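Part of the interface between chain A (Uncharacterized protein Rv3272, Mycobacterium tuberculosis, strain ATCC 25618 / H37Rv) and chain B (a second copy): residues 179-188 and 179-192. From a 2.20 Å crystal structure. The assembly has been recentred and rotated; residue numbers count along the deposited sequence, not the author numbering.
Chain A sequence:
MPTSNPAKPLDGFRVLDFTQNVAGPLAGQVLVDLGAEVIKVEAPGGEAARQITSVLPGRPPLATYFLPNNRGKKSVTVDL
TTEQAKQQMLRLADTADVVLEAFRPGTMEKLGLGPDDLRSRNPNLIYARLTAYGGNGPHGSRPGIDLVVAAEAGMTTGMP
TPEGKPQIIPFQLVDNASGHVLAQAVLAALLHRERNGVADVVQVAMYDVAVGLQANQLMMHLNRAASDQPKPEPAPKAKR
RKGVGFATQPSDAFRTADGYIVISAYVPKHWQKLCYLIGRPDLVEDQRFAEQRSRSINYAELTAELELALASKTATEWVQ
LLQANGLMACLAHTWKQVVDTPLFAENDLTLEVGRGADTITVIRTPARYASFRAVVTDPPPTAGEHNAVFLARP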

# COMPACT_ATOMS: atom_id res chain seq x y z
N GLY A 179 2.62 1.80 6.60
CA GLY A 179 2.10 1.21 7.82
C GLY A 179 1.88 -0.29 7.72
O GLY A 179 2.24 -1.04 8.63
N HIS A 180 1.28 -0.73 6.62
CA HIS A 180 1.02 -2.16 6.45
C HIS A 180 2.29 -2.97 6.23
O HIS A 180 2.37 -4.12 6.65
CB HIS A 180 0.02 -2.38 5.30
CG HIS A 180 -1.38 -1.99 5.66
ND1 HIS A 180 -2.11 -2.67 6.61
CD2 HIS A 180 -2.15 -0.95 5.26
CE1 HIS A 180 -3.28 -2.08 6.76
NE2 HIS A 180 -3.33 -1.04 5.95
N VAL A 181 3.29 -2.37 5.57
CA VAL A 181 4.55 -3.06 5.30
C VAL A 181 5.35 -3.23 6.59
O VAL A 181 5.92 -4.29 6.85
CB VAL A 181 5.40 -2.31 4.26
CG1 VAL A 181 6.77 -2.97 4.15
CG2 VAL A 181 4.72 -2.31 2.91
N LEU A 182 5.35 -2.20 7.42
CA LEU A 182 5.97 -2.26 8.73
C LEU A 182 5.32 -3.34 9.60
O LEU A 182 6.02 -4.11 10.26
CB LEU A 182 5.88 -0.90 9.43
CG LEU A 182 6.54 -0.84 10.81
CD1 LEU A 182 8.02 -1.20 10.75
CD2 LEU A 182 6.35 0.54 11.39
N ALA A 183 3.99 -3.36 9.61
CA ALA A 183 3.24 -4.36 10.36
C ALA A 183 3.61 -5.76 9.87
O ALA A 183 3.83 -6.67 10.67
CB ALA A 183 1.74 -4.12 10.23
N GLN A 184 3.67 -5.91 8.55
CA GLN A 184 4.12 -7.15 7.94
C GLN A 184 5.50 -7.55 8.48
O GLN A 184 5.73 -8.69 8.89
CB GLN A 184 4.15 -6.99 6.42
CG GLN A 184 4.87 -8.09 5.65
CD GLN A 184 5.30 -7.63 4.27
OE1 GLN A 184 6.49 -7.47 4.00
NE2 GLN A 184 4.33 -7.40 3.39
N ALA A 185 6.42 -6.59 8.52
CA ALA A 185 7.78 -6.87 8.93
C ALA A 185 7.89 -7.22 10.41
O ALA A 185 8.69 -8.06 10.80
CB ALA A 185 8.66 -5.69 8.60
N VAL A 186 7.08 -6.58 11.25
CA VAL A 186 7.03 -6.95 12.65
C VAL A 186 6.51 -8.39 12.80
O VAL A 186 7.06 -9.18 13.56
CB VAL A 186 6.13 -5.99 13.46
CG1 VAL A 186 5.80 -6.59 14.80
CG2 VAL A 186 6.82 -4.62 13.63
N LEU A 187 5.47 -8.72 12.05
CA LEU A 187 4.89 -10.06 12.10
C LEU A 187 5.91 -11.12 11.69
O LEU A 187 6.03 -12.17 12.35
CB LEU A 187 3.66 -10.13 11.20
CG LEU A 187 2.25 -9.96 11.76
CD1 LEU A 187 2.24 -9.50 13.21
CD2 LEU A 187 1.42 -9.02 10.87
N ALA A 188 6.65 -10.85 10.63
CA ALA A 188 7.71 -11.75 10.18
C ALA A 188 8.74 -11.95 11.29
O ALA A 188 9.14 -13.07 11.59
CB ALA A 188 8.37 -11.23 8.92
N GLY B 179 -1.07 -6.95 -2.24
CA GLY B 179 -0.10 -8.01 -2.03
C GLY B 179 0.54 -7.96 -0.66
O GLY B 179 0.65 -8.99 0.02
N HIS B 180 0.95 -6.77 -0.24
CA HIS B 180 1.60 -6.61 1.05
C HIS B 180 0.63 -6.84 2.19
O HIS B 180 1.01 -7.37 3.22
CB HIS B 180 2.23 -5.22 1.17
CG HIS B 180 3.50 -5.08 0.39
ND1 HIS B 180 4.64 -5.80 0.69
CD2 HIS B 180 3.81 -4.31 -0.68
CE1 HIS B 180 5.60 -5.48 -0.16
NE2 HIS B 180 5.12 -4.57 -0.99
N VAL B 181 -0.62 -6.47 1.99
CA VAL B 181 -1.62 -6.69 3.03
C VAL B 181 -1.94 -8.18 3.16
O VAL B 181 -2.09 -8.70 4.26
CB VAL B 181 -2.88 -5.87 2.75
CG1 VAL B 181 -4.03 -6.32 3.64
CG2 VAL B 181 -2.57 -4.38 2.95
N LEU B 182 -2.02 -8.88 2.02
CA LEU B 182 -2.21 -10.33 2.02
C LEU B 182 -1.05 -11.05 2.72
O LEU B 182 -1.25 -11.93 3.56
CB LEU B 182 -2.38 -10.85 0.59
CG LEU B 182 -2.63 -12.35 0.44
CD1 LEU B 182 -3.90 -12.78 1.18
CD2 LEU B 182 -2.70 -12.74 -1.04
N ALA B 183 0.16 -10.65 2.36
CA ALA B 183 1.36 -11.20 2.97
C ALA B 183 1.33 -11.01 4.49
O ALA B 183 1.60 -11.94 5.24
CB ALA B 183 2.59 -10.54 2.38
N GLN B 184 0.97 -9.80 4.91
CA GLN B 184 0.78 -9.46 6.32
C GLN B 184 -0.24 -10.40 6.99
O GLN B 184 0.01 -10.92 8.07
CB GLN B 184 0.32 -8.01 6.44
CG GLN B 184 -0.22 -7.60 7.81
CD GLN B 184 -1.15 -6.41 7.72
OE1 GLN B 184 -2.36 -6.53 7.93
NE2 GLN B 184 -0.60 -5.24 7.37
N ALA B 185 -1.38 -10.60 6.34
CA ALA B 185 -2.43 -11.44 6.91
C ALA B 185 -2.03 -12.93 6.95
O ALA B 185 -2.41 -13.65 7.86
CB ALA B 185 -3.70 -11.26 6.12
N VAL B 186 -1.28 -13.38 5.95
CA VAL B 186 -0.75 -14.74 5.97
C VAL B 186 0.25 -14.89 7.14
O VAL B 186 0.22 -15.88 7.86
CB VAL B 186 -0.09 -15.10 4.62
CG1 VAL B 186 0.76 -16.35 4.75
CG2 VAL B 186 -1.17 -15.29 3.55
N LEU B 187 1.10 -13.89 7.33
CA LEU B 187 2.05 -13.89 8.44
C LEU B 187 1.33 -13.95 9.79
O LEU B 187 1.73 -14.70 10.69
CB LEU B 187 2.93 -12.65 8.38
CG LEU B 187 4.35 -12.69 7.80
CD1 LEU B 187 4.70 -14.05 7.23
CD2 LEU B 187 4.59 -11.58 6.77
N ALA B 188 0.28 -13.15 9.94
CA ALA B 188 -0.52 -13.16 11.16
C ALA B 188 -1.14 -14.53 11.41
O ALA B 188 -1.15 -15.02 12.54
CB ALA B 188 -1.61 -12.10 11.08
N ALA B 189 -1.66 -15.15 10.35
CA ALA B 189 -2.27 -16.47 10.43
C ALA B 189 -1.26 -17.53 10.87
O ALA B 189 -1.57 -18.38 11.71
CB ALA B 189 -2.88 -16.86 9.08
N LEU B 190 -0.06 -17.47 10.32
CA LEU B 190 1.02 -18.38 10.70
C LEU B 190 1.37 -18.27 12.19
O LEU B 190 1.69 -19.26 12.84
CB LEU B 190 2.25 -18.09 9.84
CG LEU B 190 2.25 -18.58 8.39
CD1 LEU B 190 3.54 -18.20 7.65
CD2 LEU B 190 1.95 -20.09 8.31
N LEU B 191 1.31 -17.05 12.72
CA LEU B 191 1.62 -16.82 14.12
C LEU B 191 0.46 -17.36 14.96
O LEU B 191 0.67 -17.94 16.02
CB LEU B 191 1.88 -15.34 14.36
CG LEU B 191 2.77 -14.79 15.48
CD1 LEU B 191 4.04 -15.59 15.70
CD2 LEU B 191 3.13 -13.37 15.10
N HIS B 192 -0.76 -17.18 14.46
CA HIS B 192 -1.98 -17.66 15.12
C HIS B 192 -1.95 -19.18 15.31
O HIS B 192 -2.26 -19.70 16.37
CB HIS B 192 -3.21 -17.28 14.28
CG HIS B 192 -4.50 -17.30 15.04
ND1 HIS B 192 -4.58 -17.07 16.39
CD2 HIS B 192 -5.78 -17.47 14.62
CE1 HIS B 192 -5.84 -17.12 16.78
NE2 HIS B 192 -6.59 -17.37 15.72

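Two copies of one helix pack side by side, their N-to-C directions 28° apart and their axes 8.8 Å apart at closest approach. The pairing is nearly symmetric about Q184, where the backbones come closest: Q184(A) CA lies 4.4 Å from Q184(B) CA, and Q184(A) CB lies 4.0 Å from Q184(B) CB. Each glutamine points its CA-to-CB bond sideways, yet the end of its side chain comes nearer to the partner helix. It does so with chi1 and chi2 both t (168° and -159° in chain A, 167° and -156° in chain B), an extended form that carries the amide to H180 of the partner chain; chi3 of 111° in both copies sets the amide plane.

The result is a knob in a hole: Q184(A) sits among H180(B), A183(B), Q184(B) and L187(B), and Q184(B) sits in the equivalent pocket of chain A. At the end of each side chain the amide nitrogen is a double donor. Q184(B) NE2 gives hydrogen bonds to H180(A) ND1 at 3.1 Å and to H180(A) O at 3.3 Å; Q184(A) NE2 bonds to H180(B) ND1 at 3.2 Å and, weakly, to H180(B) O at 3.3 Å. Each H180 O also accepts the helical bond from Q184 N of its own chain. As acceptors here, both ND1 atoms must be unprotonated.

The histidines point toward the partner with chi1 m (-73° and -76°) and chi2 near -65°, a setting that places ND1 on the same side as the backbone O, within reach of one NE2. The glutamine meets the ring edge near its plane, while a valine methyl covers one face: V181(B) CG2 is 4.1 Å from the H180(A) ring centroid, and V181(A) CG2 is 4.1 Å from that of H180(B). Both valines are t.

Toward the C-terminal end the contact becomes apolar. L187(A) CB and L187(B) CB meet at 3.9 Å, and both leucines lie off the usual wells (chi1 -97° and -99°, chi2 9° and 3°). In these conformations each CD2 lies along the partner's glutamine: L187(B) CD2 is 3.7 Å from Q184(A) CG, and L187(A) CD2 is 3.8 Å from Q184(B) CG. L191(B), with chi1 t and chi2 p, extends this patch, its CD2 lying 4.4 Å from L187(A) CD1. L182 and A185 point away in both chains and take no part.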